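Local coordinates for ricin B-related lectin (Polyporus squamosus, PDB 5MUA), which binds galactose through a ricin-B-type beta-trefoil and carries a papain-like, calcium-binding protease domain that takes up the inhibitor E-64, at residues K31-V35 / I84-R88; E56-V62 / Q95-I99; R63-G68 / N226-F232; T115-L120 / V130-I136. Where two conformers were deposited one is given. Numbering follows the deposited sequence.

Interaction 1 of 4, residues K31-V35 / I84-R88; sequences KSPDV and IIGYR. With GAL (beta-D-galactopyranose), chain J.
Ser32, Val35 and Ile85 have the most surface buried here. Residues 31-35 form an extended loop that leads into strand 35-39. It crosses the end of strand 82-87, with end-to-end directions 130° apart. A single beta bridge joins Asp34 to Ile85 (CA to CA 4.3 Å). Its two hydrogen bonds run from Gly86 N to Pro33 O (2.9 Å) and from Val35 N to Ile84 O (3.0 Å). Val35 (chi1 t) points toward the strand and sets CG2 3.7 Å from Ile84 CG2. Val130 of strand 129-133 touches both side chains. Ser32 (chi1 m) also points toward the strand. Its CB lies 3.7 Å from Ile85 CD1, and its OG meets the edge of the Tyr87 ring, 3.4 Å from Tyr87 CD1. A water 2.6 Å from Ser32 OG gives a weak hydrogen bond to Gly86 O (3.5 Å). Lys31 NZ folds back to a salt bridge with Asp34 OD2 (2.9 Å) and also donates to Ser32 O (2.9 Å). Ile85 (chi1 p, chi2 t) reaches the sugar, with CD1 3.7 Å from GAL C6. One face of the Tyr87 ring (chi1 t) receives GAL C3, 3.7 Å from Tyr87 CE2. Asp72, Gly75, His76 and Asn94 hydrogen-bond the galactose. An aromatic ring under the sugar beside such polar partners is the hallmark of a galactose site in a ricin-type beta-trefoil.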
# COMPACT_ATOMS: atom_id res chain seq x y z
N LYS B 31 -35.99 -3.33 17.09
CA LYS B 31 -36.40 -3.41 15.66
C LYS B 31 -35.09 -3.76 14.85
O LYS B 31 -34.13 -3.01 14.88
CB LYS B 31 -36.95 -2.04 15.24
CG LYS B 31 -36.84 -1.65 13.80
CD LYS B 31 -38.11 -2.01 13.10
CE LYS B 31 -38.19 -1.51 11.68
NZ LYS B 31 -37.02 -1.82 10.89
N SER B 32 -35.09 -4.85 14.10
CA SER B 32 -33.97 -5.17 13.23
C SER B 32 -34.08 -4.31 11.95
O SER B 32 -35.18 -3.89 11.61
CB SER B 32 -33.98 -6.68 12.96
OG SER B 32 -33.53 -7.42 14.11
N PRO B 33 -32.95 -4.03 11.24
CA PRO B 33 -33.03 -3.36 9.95
C PRO B 33 -33.76 -4.24 8.91
O PRO B 33 -33.55 -5.46 8.84
CB PRO B 33 -31.56 -3.17 9.51
CG PRO B 33 -30.82 -4.25 10.24
CD PRO B 33 -31.58 -4.50 11.54
N ASP B 34 -34.66 -3.62 8.19
CA ASP B 34 -35.41 -4.32 7.15
C ASP B 34 -34.57 -4.48 5.90
O ASP B 34 -33.82 -3.57 5.49
CB ASP B 34 -36.68 -3.58 6.79
CG ASP B 34 -37.62 -3.41 7.99
OD1 ASP B 34 -37.85 -4.41 8.69
OD2 ASP B 34 -38.07 -2.30 8.24
N VAL B 35 -34.75 -5.60 5.21
CA VAL B 35 -34.36 -5.67 3.83
C VAL B 35 -35.40 -4.82 3.11
O VAL B 35 -36.63 -5.01 3.32
CB VAL B 35 -34.33 -7.12 3.27
CG1 VAL B 35 -34.11 -7.14 1.77
CG2 VAL B 35 -33.22 -7.92 3.92
N ILE B 84 -38.65 -9.68 6.23
CA ILE B 84 -37.30 -10.15 5.88
C ILE B 84 -36.37 -9.04 6.41
O ILE B 84 -36.52 -7.90 6.03
CB ILE B 84 -37.06 -10.30 4.35
CG1 ILE B 84 -38.05 -11.26 3.68
CG2 ILE B 84 -35.61 -10.72 4.09
CD1 ILE B 84 -37.95 -12.69 4.13
N ILE B 85 -35.42 -9.40 7.27
CA ILE B 85 -34.59 -8.45 8.00
C ILE B 85 -33.13 -8.83 7.81
O ILE B 85 -32.80 -9.90 7.28
CB ILE B 85 -34.97 -8.47 9.51
CG1 ILE B 85 -34.70 -9.83 10.16
CG2 ILE B 85 -36.44 -8.06 9.68
CD1 ILE B 85 -34.98 -9.95 11.65
N GLY B 86 -32.25 -7.96 8.32
CA GLY B 86 -30.85 -8.27 8.49
C GLY B 86 -30.57 -8.58 9.95
O GLY B 86 -31.02 -7.84 10.82
N TYR B 87 -29.95 -9.70 10.25
CA TYR B 87 -29.76 -10.12 11.65
C TYR B 87 -28.31 -10.65 11.78
O TYR B 87 -27.71 -11.11 10.80
CB TYR B 87 -30.76 -11.21 11.98
CG TYR B 87 -31.11 -11.36 13.43
CD1 TYR B 87 -31.97 -10.45 14.08
CD2 TYR B 87 -30.63 -12.41 14.16
CE1 TYR B 87 -32.28 -10.57 15.41
CE2 TYR B 87 -30.94 -12.53 15.51
CZ TYR B 87 -31.80 -11.61 16.10
OH TYR B 87 -32.14 -11.77 17.42
N ARG B 88 -27.81 -10.65 12.99
CA ARG B 88 -26.53 -11.28 13.29
C ARG B 88 -26.58 -12.75 12.93
O ARG B 88 -27.67 -13.39 12.98
CB ARG B 88 -26.18 -11.12 14.77
CG ARG B 88 -27.08 -11.93 15.70
CD ARG B 88 -26.84 -11.66 17.20
NE ARG B 88 -27.78 -12.46 17.97
CZ ARG B 88 -27.70 -13.77 18.20
NH1 ARG B 88 -26.68 -14.50 17.78
NH2 ARG B 88 -28.67 -14.37 18.89
C1 GAL J . -35.71 -14.78 16.27
C2 GAL J . -34.84 -15.48 15.23
C3 GAL J . -33.82 -14.58 14.55
C4 GAL J . -34.54 -13.31 14.07
C5 GAL J . -35.37 -12.68 15.22
C6 GAL J . -36.21 -11.50 14.80
O1 GAL J . -36.72 -15.68 16.59
O2 GAL J . -34.13 -16.54 15.89
O3 GAL J . -33.21 -15.36 13.50
O4 GAL J . -35.40 -13.72 12.98
O5 GAL J . -36.30 -13.63 15.76
O6 GAL J . -36.81 -10.94 15.95
O HOH W 1 -30.92 -7.08 14.20
O HOH W 2 -38.79 -6.43 6.25

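Interaction 2 of 4, residues E56-V62 / Q95-I99; sequences EADTYTV and QKWII
Strands 59-62 and 97-99 pair antiparallel, with short axes 4.7 Å apart at closest and directions 116° apart. Thr59 faces Ile98 as a non-hydrogen-bonded pair (CA to CA 4.4 Å). Tyr60 and Trp97 form the hydrogen-bonded pair (5.1 Å between CA atoms): Tyr60 N to Trp97 O is 2.8 Å and Trp97 N to Tyr60 O is 2.7 Å. Ile99 N donates to Asp58 O (3.1 Å). A type II turn from Glu56 to Thr59 precedes the first strand.

On the Tyr60 and Trp97 face (both chi1 m), the bump is Ile99 (m, t). It fills the corner formed by the Tyr60 ring and Val62 (chi1 t): Ile99 CD1 touches Tyr60 CD2 (3.9 Å) and lies 4.5 Å from Val62 CG2. Val62 CG2 sits against the Trp97 ring, 3.9 Å from Trp97 CD1. Trp97 NE1 bonds Met71 O. On the other face Thr59 OG1 meets Ile98 CG1 (3.5 Å), and Thr59 CG2 rests on Lys96 CB (3.9 Å). A water fills the gap between Val62 N (3.0 Å) and Gln95 O (2.6 Å). The pair joins the first and last strands of the second beta-trefoil repeat, and Gln95-Lys96-Trp97 is the QxW motif of ricin-type lectins.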
# COMPACT_ATOMS: atom_id res chain seq x y z
N GLU B 56 -25.05 -27.55 1.36
CA GLU B 56 -26.27 -28.30 1.04
C GLU B 56 -26.72 -27.81 -0.30
O GLU B 56 -26.60 -26.62 -0.60
CB GLU B 56 -27.38 -28.05 2.06
CG GLU B 56 -26.89 -27.93 3.51
CD GLU B 56 -28.00 -27.49 4.46
OE1 GLU B 56 -27.71 -26.68 5.40
OE2 GLU B 56 -29.15 -27.97 4.24
N ALA B 57 -27.24 -28.70 -1.11
CA ALA B 57 -27.58 -28.43 -2.49
C ALA B 57 -28.34 -27.09 -2.65
O ALA B 57 -29.35 -26.85 -2.00
CB ALA B 57 -28.45 -29.57 -3.05
N ASP B 58 -27.81 -26.20 -3.48
CA ASP B 58 -28.45 -24.94 -3.78
C ASP B 58 -28.81 -24.06 -2.57
O ASP B 58 -29.69 -23.19 -2.67
CB ASP B 58 -29.67 -25.20 -4.66
CG ASP B 58 -29.33 -26.03 -5.86
OD1 ASP B 58 -28.57 -25.54 -6.72
OD2 ASP B 58 -29.83 -27.17 -5.94
N THR B 59 -28.10 -24.21 -1.45
CA THR B 59 -28.44 -23.50 -0.25
C THR B 59 -27.31 -22.56 0.15
O THR B 59 -26.14 -22.93 0.06
CB THR B 59 -28.74 -24.51 0.87
OG1 THR B 59 -29.77 -25.40 0.38
CG2 THR B 59 -29.24 -23.82 2.09
N TYR B 60 -27.68 -21.34 0.57
CA TYR B 60 -26.73 -20.24 0.74
C TYR B 60 -27.15 -19.36 1.88
O TYR B 60 -28.37 -19.20 2.16
CB TYR B 60 -26.70 -19.36 -0.51
CG TYR B 60 -26.30 -20.10 -1.77
CD1 TYR B 60 -24.95 -20.24 -2.14
CD2 TYR B 60 -27.27 -20.66 -2.62
CE1 TYR B 60 -24.59 -20.96 -3.31
CE2 TYR B 60 -26.93 -21.36 -3.75
CZ TYR B 60 -25.60 -21.52 -4.10
OH TYR B 60 -25.30 -22.22 -5.23
N THR B 61 -26.16 -18.73 2.53
CA THR B 61 -26.45 -17.52 3.30
C THR B 61 -26.35 -16.36 2.32
O THR B 61 -25.64 -16.44 1.33
CB THR B 61 -25.46 -17.31 4.44
OG1 THR B 61 -24.10 -17.49 3.99
CG2 THR B 61 -25.74 -18.25 5.54
N VAL B 62 -27.07 -15.29 2.62
CA VAL B 62 -27.14 -14.10 1.83
C VAL B 62 -26.85 -12.98 2.81
O VAL B 62 -27.66 -12.61 3.66
CB VAL B 62 -28.53 -13.93 1.14
CG1 VAL B 62 -28.61 -12.62 0.38
CG2 VAL B 62 -28.80 -15.11 0.28
N GLN B 95 -31.90 -18.30 8.19
CA GLN B 95 -30.87 -17.52 7.44
C GLN B 95 -30.26 -18.28 6.26
O GLN B 95 -29.23 -17.85 5.69
CB GLN B 95 -29.74 -17.04 8.39
CG GLN B 95 -30.32 -16.21 9.54
CD GLN B 95 -29.27 -15.66 10.45
OE1 GLN B 95 -28.08 -16.08 10.38
NE2 GLN B 95 -29.66 -14.64 11.23
N LYS B 96 -30.81 -19.44 5.93
CA LYS B 96 -30.37 -20.21 4.81
C LYS B 96 -31.44 -20.15 3.75
O LYS B 96 -32.65 -20.23 4.06
CB LYS B 96 -30.15 -21.66 5.20
CG LYS B 96 -28.94 -21.84 6.13
CD LYS B 96 -28.78 -23.32 6.51
CE LYS B 96 -27.41 -23.66 7.08
NZ LYS B 96 -27.22 -23.09 8.41
N TRP B 97 -30.96 -20.00 2.53
CA TRP B 97 -31.80 -19.66 1.36
C TRP B 97 -31.50 -20.56 0.17
O TRP B 97 -30.33 -20.73 -0.19
CB TRP B 97 -31.57 -18.20 1.00
CG TRP B 97 -31.92 -17.28 2.11
CD1 TRP B 97 -31.06 -16.71 3.00
CD2 TRP B 97 -33.23 -16.85 2.50
NE1 TRP B 97 -31.76 -16.00 3.90
CE2 TRP B 97 -33.08 -16.04 3.63
CE3 TRP B 97 -34.51 -17.09 2.01
CZ2 TRP B 97 -34.17 -15.41 4.28
CZ3 TRP B 97 -35.62 -16.42 2.62
CH2 TRP B 97 -35.47 -15.64 3.75
N ILE B 98 -32.54 -21.19 -0.37
CA ILE B 98 -32.45 -22.09 -1.49
C ILE B 98 -32.75 -21.22 -2.69
O ILE B 98 -33.86 -20.66 -2.81
CB ILE B 98 -33.41 -23.32 -1.39
CG1 ILE B 98 -33.01 -24.19 -0.16
CG2 ILE B 98 -33.24 -24.17 -2.63
CD1 ILE B 98 -34.01 -25.29 0.23
N ILE B 99 -31.77 -21.12 -3.58
CA ILE B 99 -31.85 -20.24 -4.77
C ILE B 99 -31.89 -21.13 -5.98
O ILE B 99 -30.93 -21.81 -6.23
CB ILE B 99 -30.69 -19.27 -4.80
CG1 ILE B 99 -30.78 -18.33 -3.58
CG2 ILE B 99 -30.73 -18.44 -6.10
CD1 ILE B 99 -29.53 -17.52 -3.39
O HOH W 3 -28.60 -15.33 5.18

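Interaction 3 of 4, residues R63-G68 / N226-F232; sequences RNAFAG and NFKANGF
Arg63, next to last in strand 59-64, has an extended side chain (chi1 to chi3 all t). Its NE donates to Gly68 O (2.8 Å). One guanidinium face lies over Ala229, with Arg63 CZ 3.6 Å from Ala229 CA. A water joins Arg63 NH1 (2.8 Å) to Asn230 O (2.9 Å). Asn64 OD1 accepts from Ala67 N (2.9 Å), an Asx motif, and Asn64 O takes Gly68 N (2.9 Å). Ala65, at helical angles, gives its O to Ala229 N (3.1 Å). Its CB packs on Phe227 CD1 (3.8 Å) and Phe232 CZ (4.1 Å). Phe66 O accepts from Lys228 N (2.9 Å). Gly68 has positive phi. Opposite, Asn226 ends helix 208-226 and Phe227 is first to leave helical angles. CA atoms are closest at Phe66-Phe227 and Gly68-Ala229 (4.3 Å each). Arg202 of the second subunit bonds Phe227 O. At this lectin-to-protease junction two backbone hydrogen bonds set the register; Ala65 packing on the Phe rings and the Arg63 guanidinium over Ala229 add to them.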
# COMPACT_ATOMS: atom_id res chain seq x y z
N ARG B 63 -25.64 -12.49 2.74
CA ARG B 63 -25.09 -11.51 3.70
C ARG B 63 -24.93 -10.15 3.10
O ARG B 63 -24.44 -10.03 1.98
CB ARG B 63 -23.72 -12.04 4.18
CG ARG B 63 -23.16 -11.33 5.37
CD ARG B 63 -21.78 -11.83 5.77
NE ARG B 63 -21.50 -11.28 7.08
CZ ARG B 63 -20.38 -11.49 7.75
NH1 ARG B 63 -19.37 -12.19 7.22
NH2 ARG B 63 -20.29 -10.99 8.95
N ASN B 64 -25.29 -9.12 3.85
CA ASN B 64 -25.13 -7.75 3.37
C ASN B 64 -23.63 -7.40 3.48
O ASN B 64 -23.06 -7.49 4.55
CB ASN B 64 -26.01 -6.80 4.16
CG ASN B 64 -26.10 -5.45 3.53
OD1 ASN B 64 -25.44 -4.53 3.96
ND2 ASN B 64 -26.92 -5.32 2.49
N ALA B 65 -22.95 -7.14 2.37
CA ALA B 65 -21.47 -6.96 2.42
C ALA B 65 -21.20 -5.75 3.32
O ALA B 65 -20.22 -5.77 4.10
CB ALA B 65 -20.88 -6.74 1.03
N PHE B 66 -22.01 -4.69 3.18
CA PHE B 66 -21.80 -3.45 3.90
C PHE B 66 -22.02 -3.64 5.40
O PHE B 66 -21.12 -3.45 6.18
CB PHE B 66 -22.69 -2.34 3.33
CG PHE B 66 -22.58 -1.00 4.04
CD1 PHE B 66 -21.49 -0.18 3.83
CD2 PHE B 66 -23.56 -0.60 4.96
CE1 PHE B 66 -21.39 1.03 4.51
CE2 PHE B 66 -23.46 0.60 5.66
CZ PHE B 66 -22.37 1.43 5.41
N ALA B 67 -23.24 -4.06 5.79
CA ALA B 67 -23.66 -4.08 7.19
C ALA B 67 -23.21 -5.32 7.94
O ALA B 67 -23.18 -5.32 9.17
CB ALA B 67 -25.18 -3.92 7.32
N GLY B 68 -22.83 -6.35 7.22
CA GLY B 68 -22.43 -7.64 7.81
C GLY B 68 -23.58 -8.54 8.22
O GLY B 68 -23.36 -9.73 8.50
N ASN B 226 -15.36 0.04 5.02
CA ASN B 226 -16.76 0.12 4.58
C ASN B 226 -17.49 -1.19 4.51
O ASN B 226 -18.71 -1.16 4.29
CB ASN B 226 -16.78 0.72 3.22
CG ASN B 226 -16.61 2.21 3.24
OD1 ASN B 226 -17.59 2.90 3.45
ND2 ASN B 226 -15.40 2.71 2.96
N PHE B 227 -16.83 -2.33 4.65
CA PHE B 227 -17.54 -3.62 4.58
C PHE B 227 -17.37 -4.39 5.87
O PHE B 227 -16.25 -4.71 6.27
CB PHE B 227 -17.10 -4.43 3.40
CG PHE B 227 -17.37 -3.76 2.08
CD1 PHE B 227 -18.63 -3.75 1.55
CD2 PHE B 227 -16.39 -3.13 1.38
CE1 PHE B 227 -18.88 -3.14 0.33
CE2 PHE B 227 -16.64 -2.49 0.16
CZ PHE B 227 -17.89 -2.49 -0.34
N LYS B 228 -18.48 -4.64 6.54
CA LYS B 228 -18.46 -5.41 7.81
C LYS B 228 -18.45 -6.91 7.59
O LYS B 228 -18.07 -7.70 8.47
CB LYS B 228 -19.54 -4.95 8.76
CG LYS B 228 -19.37 -3.49 9.21
CD LYS B 228 -20.64 -2.83 9.76
CE LYS B 228 -21.29 -3.59 10.93
NZ LYS B 228 -20.66 -3.39 12.27
N ALA B 229 -18.84 -7.35 6.41
CA ALA B 229 -18.69 -8.79 6.05
C ALA B 229 -17.22 -9.09 5.82
O ALA B 229 -16.46 -8.18 5.51
CB ALA B 229 -19.51 -9.08 4.77
N ASN B 230 -16.82 -10.32 6.02
CA ASN B 230 -15.55 -10.81 5.57
C ASN B 230 -15.69 -11.77 4.36
O ASN B 230 -16.80 -11.90 3.80
CB ASN B 230 -14.91 -11.46 6.78
CG ASN B 230 -15.56 -12.71 7.15
OD1 ASN B 230 -16.55 -13.12 6.52
ND2 ASN B 230 -14.97 -13.44 8.14
N GLY B 231 -14.60 -12.39 3.94
CA GLY B 231 -14.66 -13.44 2.96
C GLY B 231 -14.60 -13.01 1.52
O GLY B 231 -14.87 -13.81 0.63
N PHE B 232 -14.21 -11.76 1.28
CA PHE B 232 -13.87 -11.29 -0.06
C PHE B 232 -12.89 -10.10 0.08
O PHE B 232 -12.73 -9.54 1.19
CB PHE B 232 -15.10 -10.76 -0.81
CG PHE B 232 -15.70 -9.51 -0.22
CD1 PHE B 232 -16.45 -9.52 0.98
CD2 PHE B 232 -15.59 -8.31 -0.88
CE1 PHE B 232 -16.99 -8.33 1.49
CE2 PHE B 232 -16.17 -7.15 -0.35
CZ PHE B 232 -16.85 -7.16 0.83
O HOH W 4 -18.95 -13.49 4.82

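Interaction 4 of 4, residues T115-L120 / V130-I136; sequences TFVTLL and VVGWQNI
Strands 116-120 and 130-133 form an antiparallel beta hairpin of the beta-trefoil. Their short axes approach to 4.6 Å, with directions 128° apart. Phe116 with Trp133 and Thr118 with Val131 are hydrogen-bonded pairs. Val117 with Gly132 and Leu119 with Val130 are non-hydrogen-bonded pairs. Four backbone bonds hold the register: Phe116 N to Trp133 O (2.8 Å), Trp133 N to Phe116 O (3.1 Å), Thr118 N to Val131 O (2.8 Å) and Val131 N to Thr118 O (3.0 Å). Gly132 CA adds a CA-H...O contact to Phe116 O (3.3 Å).

One face holds Phe116, Thr118, Val131 and Trp133. Thr118 is the most covered of the first strand. Its chi1 is m, so its OG1 bonds Phe116 O (2.7 Å) and lies 3.3 Å from Trp133 CB. Gln142 also bonds that hydroxyl. Leu120 (t, p) packs its CB on Val131 CG2 (3.9 Å). The Trp133 indole (chi1 t) takes Leu120 CD1 at CZ3 (4.0 Å). The Phe116 ring (chi1 m) brings CE2 to 3.8 Å from Asn135 CB, and Lys107 makes a cation-pi contact with it. The other face holds Val117, Leu119 and Val130. Leu119 also touches Ile37, and Val130 touches Val35. This valine-rich face turns to neighbouring trefoil strands. Across it, Val117 CG1 meets Val130 CG1 at 3.8 Å.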
# COMPACT_ATOMS: atom_id res chain seq x y z
N THR B 115 -41.14 -20.75 2.43
CA THR B 115 -41.71 -19.51 1.87
C THR B 115 -40.66 -18.70 1.16
O THR B 115 -39.44 -18.91 1.34
CB THR B 115 -42.43 -18.66 2.93
OG1 THR B 115 -41.52 -18.26 3.94
CG2 THR B 115 -43.56 -19.47 3.60
N PHE B 116 -41.12 -17.81 0.30
CA PHE B 116 -40.24 -17.15 -0.68
C PHE B 116 -40.08 -15.68 -0.40
O PHE B 116 -41.02 -15.00 0.04
CB PHE B 116 -40.80 -17.32 -2.10
CG PHE B 116 -40.84 -18.74 -2.55
CD1 PHE B 116 -39.77 -19.32 -3.13
CD2 PHE B 116 -41.99 -19.51 -2.37
CE1 PHE B 116 -39.79 -20.65 -3.55
CE2 PHE B 116 -42.02 -20.85 -2.78
CZ PHE B 116 -40.93 -21.40 -3.40
N VAL B 117 -38.90 -15.16 -0.70
CA VAL B 117 -38.70 -13.73 -0.63
C VAL B 117 -39.61 -13.07 -1.71
O VAL B 117 -39.52 -13.43 -2.91
CB VAL B 117 -37.22 -13.37 -0.96
CG1 VAL B 117 -37.01 -11.86 -1.01
CG2 VAL B 117 -36.26 -14.01 -0.01
N THR B 118 -40.38 -12.09 -1.29
CA THR B 118 -41.48 -11.55 -2.05
C THR B 118 -41.51 -10.07 -1.99
O THR B 118 -41.35 -9.51 -0.96
CB THR B 118 -42.81 -12.14 -1.52
OG1 THR B 118 -42.73 -13.59 -1.48
CG2 THR B 118 -44.01 -11.64 -2.30
N LEU B 119 -41.68 -9.40 -3.13
CA LEU B 119 -41.86 -7.94 -3.16
C LEU B 119 -43.36 -7.68 -3.01
O LEU B 119 -44.13 -8.11 -3.85
CB LEU B 119 -41.34 -7.38 -4.49
CG LEU B 119 -41.54 -5.88 -4.65
CD1 LEU B 119 -40.98 -5.12 -3.49
CD2 LEU B 119 -40.84 -5.41 -5.91
N LEU B 120 -43.77 -7.16 -1.89
CA LEU B 120 -45.23 -6.94 -1.58
C LEU B 120 -45.62 -5.45 -1.77
O LEU B 120 -44.93 -4.54 -1.26
CB LEU B 120 -45.46 -7.35 -0.14
CG LEU B 120 -46.83 -7.21 0.50
CD1 LEU B 120 -47.79 -8.15 -0.21
CD2 LEU B 120 -46.78 -7.44 2.01
N VAL B 130 -40.46 -6.11 1.61
CA VAL B 130 -39.87 -7.38 1.25
C VAL B 130 -40.16 -8.35 2.34
O VAL B 130 -39.73 -8.18 3.46
CB VAL B 130 -38.31 -7.24 1.12
CG1 VAL B 130 -37.71 -8.57 0.72
CG2 VAL B 130 -37.99 -6.15 0.09
N VAL B 131 -40.90 -9.40 2.00
CA VAL B 131 -41.51 -10.28 3.01
C VAL B 131 -41.38 -11.73 2.57
O VAL B 131 -41.10 -12.04 1.39
CB VAL B 131 -43.01 -9.98 3.26
CG1 VAL B 131 -43.16 -8.54 3.81
CG2 VAL B 131 -43.84 -10.21 1.98
N GLY B 132 -41.59 -12.64 3.52
CA GLY B 132 -41.77 -14.04 3.16
C GLY B 132 -43.25 -14.28 2.86
O GLY B 132 -44.14 -13.71 3.56
N TRP B 133 -43.49 -15.13 1.88
CA TRP B 133 -44.85 -15.43 1.41
C TRP B 133 -44.83 -16.84 0.79
O TRP B 133 -43.88 -17.27 0.14
CB TRP B 133 -45.29 -14.40 0.37
CG TRP B 133 -46.85 -14.26 0.28
CD1 TRP B 133 -47.73 -15.12 -0.38
CD2 TRP B 133 -47.64 -13.27 0.89
NE1 TRP B 133 -49.01 -14.69 -0.20
CE2 TRP B 133 -49.00 -13.54 0.52
CE3 TRP B 133 -47.36 -12.12 1.65
CZ2 TRP B 133 -50.04 -12.74 0.94
CZ3 TRP B 133 -48.37 -11.34 2.07
CH2 TRP B 133 -49.72 -11.64 1.73
N GLN B 134 -45.94 -17.55 0.97
CA GLN B 134 -46.09 -18.83 0.27
C GLN B 134 -45.98 -18.66 -1.26
O GLN B 134 -46.06 -17.57 -1.82
CB GLN B 134 -47.44 -19.48 0.65
CG GLN B 134 -48.63 -18.70 0.16
CD GLN B 134 -49.97 -19.38 0.53
OE1 GLN B 134 -50.34 -20.39 -0.05
NE2 GLN B 134 -50.64 -18.83 1.50
N ASN B 135 -45.79 -19.76 -1.93
CA ASN B 135 -45.72 -19.72 -3.40
C ASN B 135 -46.87 -18.95 -4.04
O ASN B 135 -48.04 -19.15 -3.70
CB ASN B 135 -45.63 -21.15 -3.97
CG ASN B 135 -45.33 -21.16 -5.48
OD1 ASN B 135 -44.55 -20.36 -5.98
ND2 ASN B 135 -45.96 -22.06 -6.19
N ILE B 136 -46.50 -18.04 -4.92
CA ILE B 136 -47.42 -17.21 -5.69
C ILE B 136 -47.31 -17.59 -7.14
O ILE B 136 -46.22 -17.58 -7.67
CB ILE B 136 -47.12 -15.74 -5.51
CG1 ILE B 136 -47.50 -15.31 -4.08
CG2 ILE B 136 -47.92 -14.86 -6.55
CD1 ILE B 136 -47.12 -13.87 -3.71

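Interactions 1, 2 and 4 meet inside the beta-trefoil, with centres 16 to 18 Å apart. Ile84 and Trp97 make much of the packing: Ile84 CD1 lies 3.9 Å from Trp97 CH2, Ile84 CG1 is 3.5 Å from Val130 O, and Trp97 CZ3 is 3.6 Å from Val117 CG2. Interactions 1 and 2 also share the galactose side. Arg88 O is 2.9 Å from Gln95 NE2, a probable hydrogen bond, and Gln95 also bonds Asp72 of the sugar site. Strand 59-64 continues from interaction 2 into interaction 3, which joins the lectin to the protease part. There the side chain of Phe232 lies about 9 Å from a bound calcium.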